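Local atomic coordinates of SUMO1 linked HERC2 ZZ domain (Small ubiquitin-related modifier 1,E3 ubiquitin-protein ligase HERC2) (Homo sapiens, PDB entry 6WW3), a protein that is an engineered fusion of a SUMO1 tail to the ZZ zinc finger of the ubiquitin ligase HERC2, a module that binds histone H3 and SUMO1. Residues N22-K27 against F36-F41; C28-D33 against T48-G53; T12-Q17 against D32-C37. All blocks are in the same frame, centred on the assembly; numbering follows the deposited sequence.

Contact 1: N22-K27 against F36-F41; sequences NGSRFK and FCETCF. With ZN (zinc ion), chain C.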
ATOM      1  N   ASN A  22      -4.432   2.141   6.313  1.00  8.03           N
ATOM      2  CA  ASN A  22      -4.765   1.104   7.275  1.00  8.25           C
ATOM      3  C   ASN A  22      -4.915  -0.230   6.540  1.00  8.10           C
ATOM      4  O   ASN A  22      -5.226  -0.264   5.351  1.00  9.29           O
ATOM      5  CB  ASN A  22      -6.029   1.451   8.085  1.00 12.36           C
ATOM      6  CG  ASN A  22      -7.290   1.479   7.243  1.00 13.43           C
ATOM      7  OD1 ASN A  22      -7.567   2.456   6.558  1.00 15.62           O
ATOM      8  ND2 ASN A  22      -8.048   0.394   7.275  1.00 14.43           N
ATOM      9  N   GLY A  23      -4.638  -1.323   7.246  1.00  8.19           N
ATOM     10  CA  GLY A  23      -4.555  -2.631   6.631  1.00  8.42           C
ATOM     11  C   GLY A  23      -3.173  -2.913   6.068  1.00  9.48           C
ATOM     12  O   GLY A  23      -2.171  -2.311   6.469  1.00  5.41           O
ATOM     13  N   SER A  24      -3.119  -3.861   5.127  1.00  7.94           N
ATOM     14  CA  SER A  24      -1.850  -4.172   4.483  1.00  8.60           C
ATOM     15  C   SER A  24      -1.472  -3.072   3.500  1.00  8.28           C
ATOM     16  O   SER A  24      -2.320  -2.521   2.794  1.00  8.45           O
ATOM     17  CB  SER A  24      -1.892  -5.521   3.761  1.00  9.36           C
ATOM     18  OG  SER A  24      -2.017  -6.600   4.676  1.00  9.26           O
ATOM     19  N   ARG A  25      -0.184  -2.757   3.469  1.00  7.02           N
ATOM     20  CA  ARG A  25       0.386  -1.745   2.592  1.00  7.32           C
ATOM     21  C   ARG A  25       1.114  -2.424   1.438  1.00  6.59           C
ATOM     22  O   ARG A  25       1.847  -3.393   1.639  1.00  6.91           O
ATOM     23  CB  ARG A  25       1.355  -0.865   3.392  1.00  5.84           C
ATOM     24  CG  ARG A  25       2.347  -0.078   2.577  1.00  4.98           C
ATOM     25  CD  ARG A  25       3.466   0.489   3.440  1.00  6.80           C
ATOM     26  NE  ARG A  25       4.366   1.319   2.639  1.00  6.99           N
ATOM     27  CZ  ARG A  25       5.534   1.803   3.040  1.00  7.95           C
ATOM     28  NH1 ARG A  25       5.988   1.549   4.257  1.00  7.66           N
ATOM     29  NH2 ARG A  25       6.253   2.549   2.206  1.00  9.39           N
ATOM     30  N   PHE A  26       0.921  -1.919   0.227  1.00  7.05           N
ATOM     31  CA  PHE A  26       1.575  -2.487  -0.950  1.00  6.03           C
ATOM     32  C   PHE A  26       2.487  -1.434  -1.571  1.00  7.56           C
ATOM     33  O   PHE A  26       2.009  -0.498  -2.218  1.00  7.28           O
ATOM     34  CB  PHE A  26       0.550  -3.003  -1.960  1.00  5.37           C
ATOM     35  CG  PHE A  26      -0.249  -4.173  -1.452  1.00  8.36           C
ATOM     36  CD1 PHE A  26       0.139  -5.473  -1.754  1.00  5.51           C
ATOM     37  CD2 PHE A  26      -1.356  -3.975  -0.634  1.00  8.08           C
ATOM     38  CE1 PHE A  26      -0.582  -6.555  -1.269  1.00  6.07           C
ATOM     39  CE2 PHE A  26      -2.079  -5.052  -0.143  1.00  5.80           C
ATOM     40  CZ  PHE A  26      -1.689  -6.344  -0.472  1.00 11.90           C
ATOM     41  N   LYS A  27       3.800  -1.605  -1.397  1.00  8.42           N
ATOM     42  CA  LYS A  27       4.786  -0.664  -1.921  1.00  9.05           C
ATOM     43  C   LYS A  27       5.323  -1.160  -3.261  1.00  5.79           C
ATOM     44  O   LYS A  27       5.774  -2.302  -3.369  1.00  9.35           O
ATOM     45  CB  LYS A  27       5.943  -0.472  -0.938  1.00  5.93           C
ATOM     46  CG  LYS A  27       7.031   0.487  -1.481  1.00 10.89           C
ATOM     47  CD  LYS A  27       8.108   0.787  -0.436  1.00 12.62           C
ATOM     48  CE  LYS A  27       9.264   1.611  -1.008  1.00 13.83           C
ATOM     49  NZ  LYS A  27       8.838   2.879  -1.679  1.00  9.96           N
ATOM     50  N   PHE A  36       0.046   1.511  -2.486  1.00  8.09           N
ATOM     51  CA  PHE A  36      -1.382   1.238  -2.612  1.00  6.01           C
ATOM     52  C   PHE A  36      -1.921   0.708  -1.291  1.00  6.42           C
ATOM     53  O   PHE A  36      -1.271  -0.112  -0.645  1.00  4.74           O
ATOM     54  CB  PHE A  36      -1.654   0.157  -3.666  1.00  7.16           C
ATOM     55  CG  PHE A  36      -1.841   0.670  -5.059  1.00  6.74           C
ATOM     56  CD1 PHE A  36      -2.393   1.915  -5.299  1.00  7.10           C
ATOM     57  CD2 PHE A  36      -1.495  -0.124  -6.141  1.00  6.91           C
ATOM     58  CE1 PHE A  36      -2.591   2.360  -6.591  1.00  8.57           C
ATOM     59  CE2 PHE A  36      -1.691   0.324  -7.439  1.00 10.30           C
ATOM     60  CZ  PHE A  36      -2.239   1.565  -7.660  1.00  7.23           C
ATOM     61  N   CYS A  37      -3.129   1.115  -0.917  1.00  6.40           N
ATOM     62  CA  CYS A  37      -3.855   0.307   0.049  1.00  6.16           C
ATOM     63  C   CYS A  37      -4.338  -0.971  -0.644  1.00  8.71           C
ATOM     64  O   CYS A  37      -4.178  -1.146  -1.856  1.00 10.71           O
ATOM     65  CB  CYS A  37      -5.014   1.088   0.665  1.00  9.26           C
ATOM     66  SG  CYS A  37      -6.417   1.327  -0.450  1.00 12.58           S
ATOM     67  N   GLU A  38      -4.908  -1.895   0.131  1.00  8.89           N
ATOM     68  CA  GLU A  38      -5.216  -3.199  -0.454  1.00 11.07           C
ATOM     69  C   GLU A  38      -6.324  -3.101  -1.496  1.00 11.34           C
ATOM     70  O   GLU A  38      -6.229  -3.725  -2.560  1.00 13.75           O
ATOM     71  CB  GLU A  38      -5.582  -4.221   0.624  1.00 10.72           C
ATOM     72  CG  GLU A  38      -5.892  -5.604   0.043  1.00 13.49           C
ATOM     73  CD  GLU A  38      -5.918  -6.711   1.087  1.00 18.42           C
ATOM     74  OE1 GLU A  38      -5.475  -6.484   2.232  1.00 19.19           O
ATOM     75  OE2 GLU A  38      -6.415  -7.805   0.763  1.00 19.53           O
ATOM     76  N   THR A  39      -7.380  -2.330  -1.218  1.00  8.96           N
ATOM     77  CA  THR A  39      -8.437  -2.165  -2.212  1.00 14.58           C
ATOM     78  C   THR A  39      -7.878  -1.587  -3.506  1.00 13.30           C
ATOM     79  O   THR A  39      -8.142  -2.105  -4.592  1.00 13.93           O
ATOM     80  CB  THR A  39      -9.553  -1.264  -1.688  1.00 15.97           C
ATOM     81  OG1 THR A  39     -10.130  -1.836  -0.510  1.00 20.25           O
ATOM     82  CG2 THR A  39     -10.630  -1.127  -2.760  1.00 15.83           C
ATOM     83  N   CYS A  40      -7.077  -0.521  -3.402  1.00 10.67           N
ATOM     84  CA  CYS A  40      -6.467   0.060  -4.595  1.00 12.71           C
ATOM     85  C   CYS A  40      -5.547  -0.934  -5.282  1.00 11.49           C
ATOM     86  O   CYS A  40      -5.511  -1.004  -6.518  1.00 11.50           O
ATOM     87  CB  CYS A  40      -5.692   1.325  -4.232  1.00  9.70           C
ATOM     88  SG  CYS A  40      -6.745   2.730  -3.939  1.00  8.60           S
ATOM     89  N   PHE A  41      -4.785  -1.707  -4.499  1.00  9.37           N
ATOM     90  CA  PHE A  41      -3.899  -2.697  -5.098  1.00  9.37           C
ATOM     91  C   PHE A  41      -4.673  -3.686  -5.952  1.00 12.01           C
ATOM     92  O   PHE A  41      -4.155  -4.155  -6.967  1.00 13.10           O
ATOM     93  CB  PHE A  41      -3.107  -3.447  -4.029  1.00  7.46           C
ATOM     94  CG  PHE A  41      -2.320  -4.608  -4.580  1.00 10.19           C
ATOM     95  CD1 PHE A  41      -1.257  -4.393  -5.458  1.00  7.53           C
ATOM     96  CD2 PHE A  41      -2.639  -5.908  -4.230  1.00  9.75           C
ATOM     97  CE1 PHE A  41      -0.531  -5.453  -5.979  1.00  8.30           C
ATOM     98  CE2 PHE A  41      -1.911  -6.988  -4.741  1.00 11.81           C
ATOM     99  CZ  PHE A  41      -0.862  -6.761  -5.620  1.00 10.34           C
TER
HETATM  100 ZN    ZN C2801      -6.182   3.306  -1.845  1.00 11.90          ZN
HETATM  101  O   HOH W   1      -4.984  -1.727   3.011  1.00  9.14           O
HETATM  102  O   HOH W   2      -5.613  -4.744   4.072  1.00 11.11           O

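Contact 2: C28-D33 against T48-G53; sequences CRNCDD and TRHTFG. With ZN (zinc ion), chain D.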
ATOM      1  N   CYS A  28       5.273  -0.310  -4.275  1.00  5.66           N
ATOM      2  CA  CYS A  28       5.827  -0.695  -5.568  1.00  7.80           C
ATOM      3  C   CYS A  28       7.341  -0.796  -5.484  1.00  7.51           C
ATOM      4  O   CYS A  28       7.996   0.101  -4.949  1.00  8.72           O
ATOM      5  CB  CYS A  28       5.436   0.295  -6.660  1.00  5.66           C
ATOM      6  SG  CYS A  28       5.996  -0.279  -8.271  1.00  6.42           S
ATOM      7  N   ARG A  29       7.900  -1.893  -6.013  1.00 10.09           N
ATOM      8  CA  ARG A  29       9.348  -2.083  -6.019  1.00 10.91           C
ATOM      9  C   ARG A  29      10.055  -1.337  -7.140  1.00 11.06           C
ATOM     10  O   ARG A  29      11.289  -1.252  -7.120  1.00  9.73           O
ATOM     11  CB  ARG A  29       9.694  -3.578  -6.128  1.00 13.36           C
ATOM     12  CG  ARG A  29       9.219  -4.409  -4.934  1.00 13.55           C
ATOM     13  CD  ARG A  29       9.492  -5.907  -5.097  1.00 21.93           C
ATOM     14  NE  ARG A  29       9.480  -6.584  -3.795  1.00 23.32           N
ATOM     15  CZ  ARG A  29       8.637  -7.553  -3.446  1.00 23.69           C
ATOM     16  NH1 ARG A  29       8.713  -8.089  -2.230  1.00 27.91           N
ATOM     17  NH2 ARG A  29       7.730  -8.003  -4.302  1.00 22.31           N
ATOM     18  N   ASN A  30       9.319  -0.753  -8.079  1.00 10.45           N
ATOM     19  CA  ASN A  30       9.903  -0.128  -9.258  1.00  8.90           C
ATOM     20  C   ASN A  30       9.740   1.383  -9.263  1.00 10.75           C
ATOM     21  O   ASN A  30      10.705   2.110  -9.516  1.00 12.33           O
ATOM     22  CB  ASN A  30       9.254  -0.750 -10.487  1.00  8.96           C
ATOM     23  CG  ASN A  30       9.244  -2.259 -10.406  1.00 12.37           C
ATOM     24  OD1 ASN A  30       8.363  -2.853  -9.762  1.00 11.73           O
ATOM     25  ND2 ASN A  30      10.189  -2.899 -11.102  1.00 10.17           N
ATOM     26  N   CYS A  31       8.541   1.877  -8.972  1.00  6.78           N
ATOM     27  CA  CYS A  31       8.353   3.300  -8.725  1.00  9.58           C
ATOM     28  C   CYS A  31       9.238   3.760  -7.562  1.00 11.06           C
ATOM     29  O   CYS A  31       9.665   2.968  -6.712  1.00  8.48           O
ATOM     30  CB  CYS A  31       6.882   3.606  -8.415  1.00  7.31           C
ATOM     31  SG  CYS A  31       5.711   3.334  -9.759  1.00  8.35           S
ATOM     32  N   ASP A  32       9.534   5.061  -7.564  1.00  8.51           N
ATOM     33  CA  ASP A  32      10.390   5.671  -6.548  1.00  8.47           C
ATOM     34  C   ASP A  32       9.731   5.683  -5.169  1.00 13.20           C
ATOM     35  O   ASP A  32      10.374   5.353  -4.162  1.00 13.37           O
ATOM     36  CB  ASP A  32      10.754   7.089  -7.008  1.00 11.63           C
ATOM     37  CG  ASP A  32      11.595   7.863  -5.996  1.00 13.96           C
ATOM     38  OD1 ASP A  32      12.835   7.809  -6.066  1.00 13.01           O
ATOM     39  OD2 ASP A  32      11.007   8.551  -5.143  1.00 21.32           O
ATOM     40  N   ASP A  33       8.452   6.037  -5.101  1.00 10.64           N
ATOM     41  CA  ASP A  33       7.803   6.303  -3.823  1.00 11.34           C
ATOM     42  C   ASP A  33       6.297   6.109  -3.967  1.00 10.19           C
ATOM     43  O   ASP A  33       5.532   7.059  -3.810  1.00 10.32           O
ATOM     44  CB  ASP A  33       8.147   7.728  -3.364  1.00 12.68           C
ATOM     45  CG  ASP A  33       7.506   8.114  -2.035  1.00 13.65           C
ATOM     46  OD1 ASP A  33       7.030   9.252  -1.960  1.00 13.66           O
ATOM     47  OD2 ASP A  33       7.479   7.311  -1.077  1.00 11.83           O
ATOM     48  N   THR A  48       1.997  -3.050 -15.488  1.00 11.46           N
ATOM     49  CA  THR A  48       1.880  -4.480 -15.273  1.00 11.36           C
ATOM     50  C   THR A  48       3.192  -5.187 -15.056  1.00 11.26           C
ATOM     51  O   THR A  48       3.200  -6.257 -14.627  1.00 13.77           O
ATOM     52  CB  THR A  48       1.083  -5.161 -16.406  1.00 13.68           C
ATOM     53  OG1 THR A  48       1.678  -4.878 -17.645  1.00  8.51           O
ATOM     54  CG2 THR A  48      -0.374  -4.641 -16.407  1.00 14.97           C
ATOM     55  N   ARG A  49       4.291  -4.536 -15.350  1.00 13.31           N
ATOM     56  CA  ARG A  49       5.580  -5.111 -15.116  1.00 12.45           C
ATOM     57  C   ARG A  49       6.150  -4.656 -13.760  1.00 15.51           C
ATOM     58  O   ARG A  49       7.134  -5.129 -13.358  1.00 12.69           O
ATOM     59  CB  ARG A  49       6.537  -4.901 -16.263  1.00 12.74           C
ATOM     60  CG  ARG A  49       6.178  -5.611 -17.529  1.00 17.90           C
ATOM     61  CD  ARG A  49       6.300  -7.132 -17.447  1.00 22.54           C
ATOM     62  NE  ARG A  49       5.339  -7.679 -18.361  1.00 28.44           N
ATOM     63  CZ  ARG A  49       5.639  -8.030 -19.591  1.00 30.90           C
ATOM     64  NH1 ARG A  49       4.690  -8.480 -20.359  1.00 33.78           N
ATOM     65  NH2 ARG A  49       6.901  -7.916 -20.058  1.00 28.58           N
ATOM     66  N   HIS A  50       5.528  -3.699 -13.102  1.00 11.12           N
ATOM     67  CA  HIS A  50       5.971  -3.406 -11.730  1.00 13.09           C
ATOM     68  C   HIS A  50       5.460  -4.515 -10.800  1.00 12.57           C
ATOM     69  O   HIS A  50       4.496  -5.107 -11.087  1.00 16.56           O
ATOM     70  CB  HIS A  50       5.557  -2.002 -11.236  1.00 11.67           C
ATOM     71  CG  HIS A  50       6.160  -0.919 -12.041  1.00 10.43           C
ATOM     72  ND1 HIS A  50       6.047   0.390 -11.728  1.00  9.92           N
ATOM     73  CD2 HIS A  50       6.884  -0.965 -13.170  1.00 10.02           C
ATOM     74  CE1 HIS A  50       6.678   1.113 -12.613  1.00  9.14           C
ATOM     75  NE2 HIS A  50       7.221   0.310 -13.474  1.00  8.93           N
ATOM     76  N   THR A  51       6.145  -4.762  -9.707  1.00 12.68           N
ATOM     77  CA  THR A  51       5.746  -5.725  -8.684  1.00 12.68           C
ATOM     78  C   THR A  51       5.710  -4.997  -7.352  1.00  9.97           C
ATOM     79  O   THR A  51       6.511  -4.091  -7.115  1.00  9.30           O
ATOM     80  CB  THR A  51       6.699  -6.933  -8.585  1.00 16.54           C
ATOM     81  OG1 THR A  51       8.018  -6.475  -8.267  1.00 20.01           O
ATOM     82  CG2 THR A  51       6.737  -7.712  -9.904  1.00 17.29           C
ATOM     83  N   PHE A  52       4.754  -5.363  -6.507  1.00  9.08           N
ATOM     84  CA  PHE A  52       4.565  -4.737  -5.207  1.00  9.48           C
ATOM     85  C   PHE A  52       5.023  -5.655  -4.077  1.00 12.34           C
ATOM     86  O   PHE A  52       4.819  -6.870  -4.131  1.00 14.41           O
ATOM     87  CB  PHE A  52       3.090  -4.373  -5.002  1.00  9.29           C
ATOM     88  CG  PHE A  52       2.628  -3.213  -5.832  1.00  7.62           C
ATOM     89  CD1 PHE A  52       2.392  -3.361  -7.195  1.00  7.38           C
ATOM     90  CD2 PHE A  52       2.430  -1.977  -5.248  1.00  7.92           C
ATOM     91  CE1 PHE A  52       1.967  -2.300  -7.955  1.00  8.09           C
ATOM     92  CE2 PHE A  52       1.996  -0.898  -6.001  1.00  6.61           C
ATOM     93  CZ  PHE A  52       1.764  -1.057  -7.352  1.00  7.59           C
ATOM     94  N   GLY A  53       5.602  -5.066  -3.037  1.00 12.40           N
ATOM     95  CA  GLY A  53       5.921  -5.787  -1.819  1.00 12.90           C
ATOM     96  C   GLY A  53       4.831  -5.577  -0.788  1.00 11.95           C
ATOM     97  O   GLY A  53       4.388  -4.451  -0.556  1.00 10.51           O
TER
HETATM   98 ZN    ZN D2802       5.120   1.149  -9.876  1.00  9.22          ZN
HETATM   99  O   HOH W   3       9.087  -5.754 -10.789  1.00 18.17           O

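Contact 3: T12-Q17 against D32-C37; sequences TCDGCQ and DDFDFC. With ZN (zinc ion), chain C.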
ATOM      1  N   THR A  12       0.892   7.423   2.468  1.00  6.65           N
ATOM      2  CA  THR A  12      -0.312   7.758   1.716  1.00  5.87           C
ATOM      3  C   THR A  12      -0.516   6.710   0.627  1.00  8.36           C
ATOM      4  O   THR A  12       0.450   6.281  -0.008  1.00  9.06           O
ATOM      5  CB  THR A  12      -0.178   9.147   1.066  1.00  8.97           C
ATOM      6  OG1 THR A  12       0.229  10.115   2.041  1.00  7.96           O
ATOM      7  CG2 THR A  12      -1.480   9.604   0.433  1.00  7.08           C
ATOM      8  N   CYS A  13      -1.764   6.283   0.413  1.00  6.62           N
ATOM      9  CA  CYS A  13      -2.072   5.469  -0.763  1.00  6.80           C
ATOM     10  C   CYS A  13      -2.163   6.370  -1.994  1.00  7.68           C
ATOM     11  O   CYS A  13      -2.988   7.285  -2.047  1.00  9.13           O
ATOM     12  CB  CYS A  13      -3.372   4.692  -0.593  1.00  7.27           C
ATOM     13  SG  CYS A  13      -3.931   3.866  -2.129  1.00  9.18           S
ATOM     14  N   ASP A  14      -1.332   6.110  -2.990  1.00  9.09           N
ATOM     15  CA  ASP A  14      -1.350   6.952  -4.178  1.00  9.11           C
ATOM     16  C   ASP A  14      -2.559   6.706  -5.059  1.00  9.36           C
ATOM     17  O   ASP A  14      -2.755   7.459  -6.012  1.00 11.10           O
ATOM     18  CB  ASP A  14      -0.071   6.750  -4.984  1.00  9.51           C
ATOM     19  CG  ASP A  14       1.148   7.234  -4.237  1.00  9.36           C
ATOM     20  OD1 ASP A  14       1.258   8.452  -4.044  1.00 11.92           O
ATOM     21  OD2 ASP A  14       1.989   6.407  -3.833  1.00 11.70           O
ATOM     22  N   GLY A  15      -3.359   5.686  -4.771  1.00  8.27           N
ATOM     23  CA  GLY A  15      -4.551   5.418  -5.544  1.00  9.80           C
ATOM     24  C   GLY A  15      -5.764   6.207  -5.095  1.00 12.87           C
ATOM     25  O   GLY A  15      -6.532   6.685  -5.932  1.00 12.69           O
ATOM     26  N   CYS A  16      -5.932   6.374  -3.775  1.00 11.65           N
ATOM     27  CA  CYS A  16      -7.133   6.970  -3.209  1.00 11.69           C
ATOM     28  C   CYS A  16      -6.843   8.028  -2.156  1.00 12.14           C
ATOM     29  O   CYS A  16      -7.789   8.538  -1.547  1.00  9.92           O
ATOM     30  CB  CYS A  16      -8.036   5.883  -2.596  1.00 13.33           C
ATOM     31  SG  CYS A  16      -7.385   5.120  -1.093  1.00  8.11           S
ATOM     32  N   GLN A  17      -5.569   8.347  -1.916  1.00  9.97           N
ATOM     33  CA  GLN A  17      -5.129   9.349  -0.948  1.00 10.56           C
ATOM     34  C   GLN A  17      -5.479   8.987   0.493  1.00 11.23           C
ATOM     35  O   GLN A  17      -5.431   9.858   1.366  1.00  8.62           O
ATOM     36  CB  GLN A  17      -5.694  10.742  -1.269  1.00 12.67           C
ATOM     37  CG  GLN A  17      -5.489  11.180  -2.706  1.00 13.73           C
ATOM     38  CD  GLN A  17      -4.079  10.942  -3.202  1.00 14.82           C
ATOM     39  OE1 GLN A  17      -3.879  10.350  -4.259  1.00 16.64           O
ATOM     40  NE2 GLN A  17      -3.092  11.400  -2.440  1.00 15.22           N
ATOM     41  N   ASP A  32       9.534   5.061  -7.564  1.00  8.51           N
ATOM     42  CA  ASP A  32      10.390   5.671  -6.548  1.00  8.47           C
ATOM     43  C   ASP A  32       9.731   5.683  -5.169  1.00 13.20           C
ATOM     44  O   ASP A  32      10.374   5.353  -4.162  1.00 13.37           O
ATOM     45  CB  ASP A  32      10.754   7.089  -7.008  1.00 11.63           C
ATOM     46  CG  ASP A  32      11.595   7.863  -5.996  1.00 13.96           C
ATOM     47  OD1 ASP A  32      12.835   7.809  -6.066  1.00 13.01           O
ATOM     48  OD2 ASP A  32      11.007   8.551  -5.143  1.00 21.32           O
ATOM     49  N   ASP A  33       8.452   6.037  -5.101  1.00 10.64           N
ATOM     50  CA  ASP A  33       7.803   6.303  -3.823  1.00 11.34           C
ATOM     51  C   ASP A  33       6.297   6.109  -3.967  1.00 10.19           C
ATOM     52  O   ASP A  33       5.532   7.059  -3.810  1.00 10.32           O
ATOM     53  CB  ASP A  33       8.147   7.728  -3.364  1.00 12.68           C
ATOM     54  CG  ASP A  33       7.506   8.114  -2.035  1.00 13.65           C
ATOM     55  OD1 ASP A  33       7.030   9.252  -1.960  1.00 13.66           O
ATOM     56  OD2 ASP A  33       7.479   7.311  -1.077  1.00 11.83           O
ATOM     57  N   PHE A  34       5.858   4.891  -4.299  1.00  7.12           N
ATOM     58  CA  PHE A  34       4.469   4.641  -4.671  1.00  8.96           C
ATOM     59  C   PHE A  34       3.902   3.510  -3.823  1.00  7.16           C
ATOM     60  O   PHE A  34       4.481   2.421  -3.771  1.00  5.58           O
ATOM     61  CB  PHE A  34       4.354   4.305  -6.167  1.00  6.59           C
ATOM     62  CG  PHE A  34       2.927   4.241  -6.686  1.00  9.31           C
ATOM     63  CD1 PHE A  34       2.125   3.139  -6.425  1.00  7.49           C
ATOM     64  CD2 PHE A  34       2.403   5.283  -7.445  1.00  8.34           C
ATOM     65  CE1 PHE A  34       0.809   3.080  -6.898  1.00 10.14           C
ATOM     66  CE2 PHE A  34       1.102   5.230  -7.935  1.00  9.13           C
ATOM     67  CZ  PHE A  34       0.300   4.117  -7.657  1.00  7.77           C
ATOM     68  N   ASP A  35       2.748   3.758  -3.209  1.00  5.98           N
ATOM     69  CA  ASP A  35       2.092   2.795  -2.333  1.00  9.20           C
ATOM     70  C   ASP A  35       0.612   2.708  -2.671  1.00  7.48           C
ATOM     71  O   ASP A  35      -0.000   3.691  -3.088  1.00  7.07           O
ATOM     72  CB  ASP A  35       2.256   3.168  -0.851  1.00  6.15           C
ATOM     73  CG  ASP A  35       3.712   3.295  -0.433  1.00  7.61           C
ATOM     74  OD1 ASP A  35       4.274   4.401  -0.555  1.00  8.95           O
ATOM     75  OD2 ASP A  35       4.287   2.299   0.045  1.00  5.69           O
ATOM     76  N   PHE A  36       0.046   1.511  -2.486  1.00  8.09           N
ATOM     77  CA  PHE A  36      -1.382   1.238  -2.612  1.00  6.01           C
ATOM     78  C   PHE A  36      -1.921   0.708  -1.291  1.00  6.42           C
ATOM     79  O   PHE A  36      -1.271  -0.112  -0.645  1.00  4.74           O
ATOM     80  CB  PHE A  36      -1.654   0.157  -3.666  1.00  7.16           C
ATOM     81  CG  PHE A  36      -1.841   0.670  -5.059  1.00  6.74           C
ATOM     82  CD1 PHE A  36      -2.393   1.915  -5.299  1.00  7.10           C
ATOM     83  CD2 PHE A  36      -1.495  -0.124  -6.141  1.00  6.91           C
ATOM     84  CE1 PHE A  36      -2.591   2.360  -6.591  1.00  8.57           C
ATOM     85  CE2 PHE A  36      -1.691   0.324  -7.439  1.00 10.30           C
ATOM     86  CZ  PHE A  36      -2.239   1.565  -7.660  1.00  7.23           C
ATOM     87  N   CYS A  37      -3.129   1.115  -0.917  1.00  6.40           N
ATOM     88  CA  CYS A  37      -3.855   0.307   0.049  1.00  6.16           C
ATOM     89  C   CYS A  37      -4.338  -0.971  -0.644  1.00  8.71           C
ATOM     90  O   CYS A  37      -4.178  -1.146  -1.856  1.00 10.71           O
ATOM     91  CB  CYS A  37      -5.014   1.088   0.665  1.00  9.26           C
ATOM     92  SG  CYS A  37      -6.417   1.327  -0.450  1.00 12.58           S
TER
HETATM   93 ZN    ZN C2801      -6.182   3.306  -1.845  1.00 11.90          ZN
HETATM   94  O   HOH W   4       3.920   8.543  -5.419  1.00 14.63           O

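Contact 1: N22-K27 against F36-F41
Strands 25-28 and 35-36 run antiparallel, and Phe26 and Phe36 form a hydrogen-bonded pair in which Phe26 N donates to Phe36 O at 3.0 Å, nearly along the C=O axis. The return bond, from Phe36 N to Phe26 O, is 2.8 Å long and lies in the carbonyl plane. Phe26 carries the side-chain contact. With CG anti to its carbonyl carbon (chi1 -66°), the ring lies against Phe41, whose own CG is anti to the backbone N (chi1 172°). The two rings form an offset stack, centroids 4.2 Å apart and planes only 6° from parallel. Phe36 O sits in the plane of the Phe26 ring, at its edge, while Glu38 CB approaches Phe26 CE2 obliquely at 3.7 Å. Between Ser24 and Glu38 the match is looser and bridged by water: one water accepts from Ser24 N and donates to Glu38 OE1, and a second accepts from Glu38 N while lying 2.8 Å from Ser24 O. Cys37, at the N-cap, turns SG into the crowded position between N and carbonyl carbon, where it accepts a straight bond of 3.5 Å from Cys40 N. Both sulfurs bind a zinc ion whose site Cys13 and Cys16 complete. A strand leading into a helix, with one zinc cysteine at the N-cap and the other in the first turn, is the core of the HERC2 ZZ zinc finger.

Contact 2: C28-D33 against T48-G53
The compact half of this contact surrounds a zinc ion bound by Cys28 SG, Cys31 SG and His50 ND1, with His46 as fourth ligand. Cys28 SG, anti to its backbone N (chi1 -175°), binds the metal and also accepts from the N-H groups of Asn30 and Cys31, each over 3.4 Å. Two such bonds on a metal-bound sulfur would be expected to stabilise its thiolate form. Cys28 and Phe52 also make an antiparallel non-hydrogen-bonded pair, and the Phe52 ring turns one face to Cys28: CB is 3.7 Å above the ring plane, offset toward the rim, and SG is also over that face. The His50 ring is held in a similarly precise way. Asn30 CB rests over its centre, 3.4 Å above the plane, the Asn30 amide is stacked at 21° to the ring, and Cys31 SG lies in plane at the edge. This is a zinc knuckle, a CxxC turn whose backbone N-H groups point at the first sulfur, here in the second metal site of the HERC2 ZZ domain. Its turn is tied to the facing chain by Arg29 N, which donates to Thr51 O at 2.8 Å, almost along the carbonyl axis. In return Asn30 OD1 accepts from Thr51 N at 2.9 Å, although the donor stands 26° out of the carbonyl plane. Toward solvent the fit loosens. The extended Arg29 chain passes Thr51, Gly53 CA lies over the centre of one guanidinium face, 3.5 Å above its plane, and Arg29 NH2, 3.1 Å from Phe52 O, is too poorly angled for a hydrogen bond. One water accepts from Asn30 ND2 and Thr51 OG1 and donates to Arg49 O.

Contact 3: T12-Q17 against D32-C37
Two phenyl rings frame this contact: Phe34 takes Asp14 CB over one face, offset toward the rim and 3.5 Å above the plane, and has Phe36 CZ at its edge. The pair is T-shaped, with Phe34 CE1 3.4 Å above the centre of the Phe36 ring, whose opposite face carries Cys40 O. At the Phe36 edge lie Gly15 N, in plane, and Cys13 SG. Residues 13-16 form a second CxxC zinc knuckle, in the first metal site of the HERC2 ZZ domain, and it docks along the outer strand 35-36. Asp14 does the docking twice over. Its backbone N donates to Asp35 O at 2.8 Å, in the carbonyl plane, and its side chain, with CG beside the backbone N (chi1 -66°), brings OD2 back to accept from Asp35 N at 2.8 Å through the anti lone pair. Asp35 OD1 is only 4.5 Å from Asp14 OD2; this like-charge approach is probably eased by the Asp35 N-H and by the salt bridge from Asp35 OD2 to Arg25. An alanine in place of Asp14 would lose the carboxylate that accepts from Asp35 N, and would probably loosen the knuckle against the strand. A water donates to Asp33 O and, weakly, to Asp14 OD1. Gly15 passes so near Phe36 that a CB there would fall 3.0 Å from CE1, a clash. Zinc is bound by Cys13, Cys16 and Cys37, with Cys40 completing the site. Besides the metal, Cys13 SG receives weak bonds from Gly15 N and Cys16 N. The straight bond to this sulfur comes from across the contact, Cys37 N to Cys13 SG, 3.1 Å at 167°.

In the fold
All three contacts lie within the HERC2 ZZ finger, and their segments interleave along the chain: 12-17, 22-27, 28-33, the overlapping 32-37, 36-41, then 48-53. Contacts 1 and 3 have centres about 8 Å apart, share Phe36 and Cys37, and touch the same zinc; contact 2, about 13 Å from contact 1 and 11 Å from contact 3, surrounds the other. The sheet 35-36, 25-28, 52-55 spans them, and Phe52 packs on Phe36 between the sites. CxxC pairs one and three (Cys13/Cys16, Cys37/Cys40) bind one metal, whereas Cys28/Cys31 and His46/His50 bind the other: the cross-brace topology of the RING clan, which locks these short segments together.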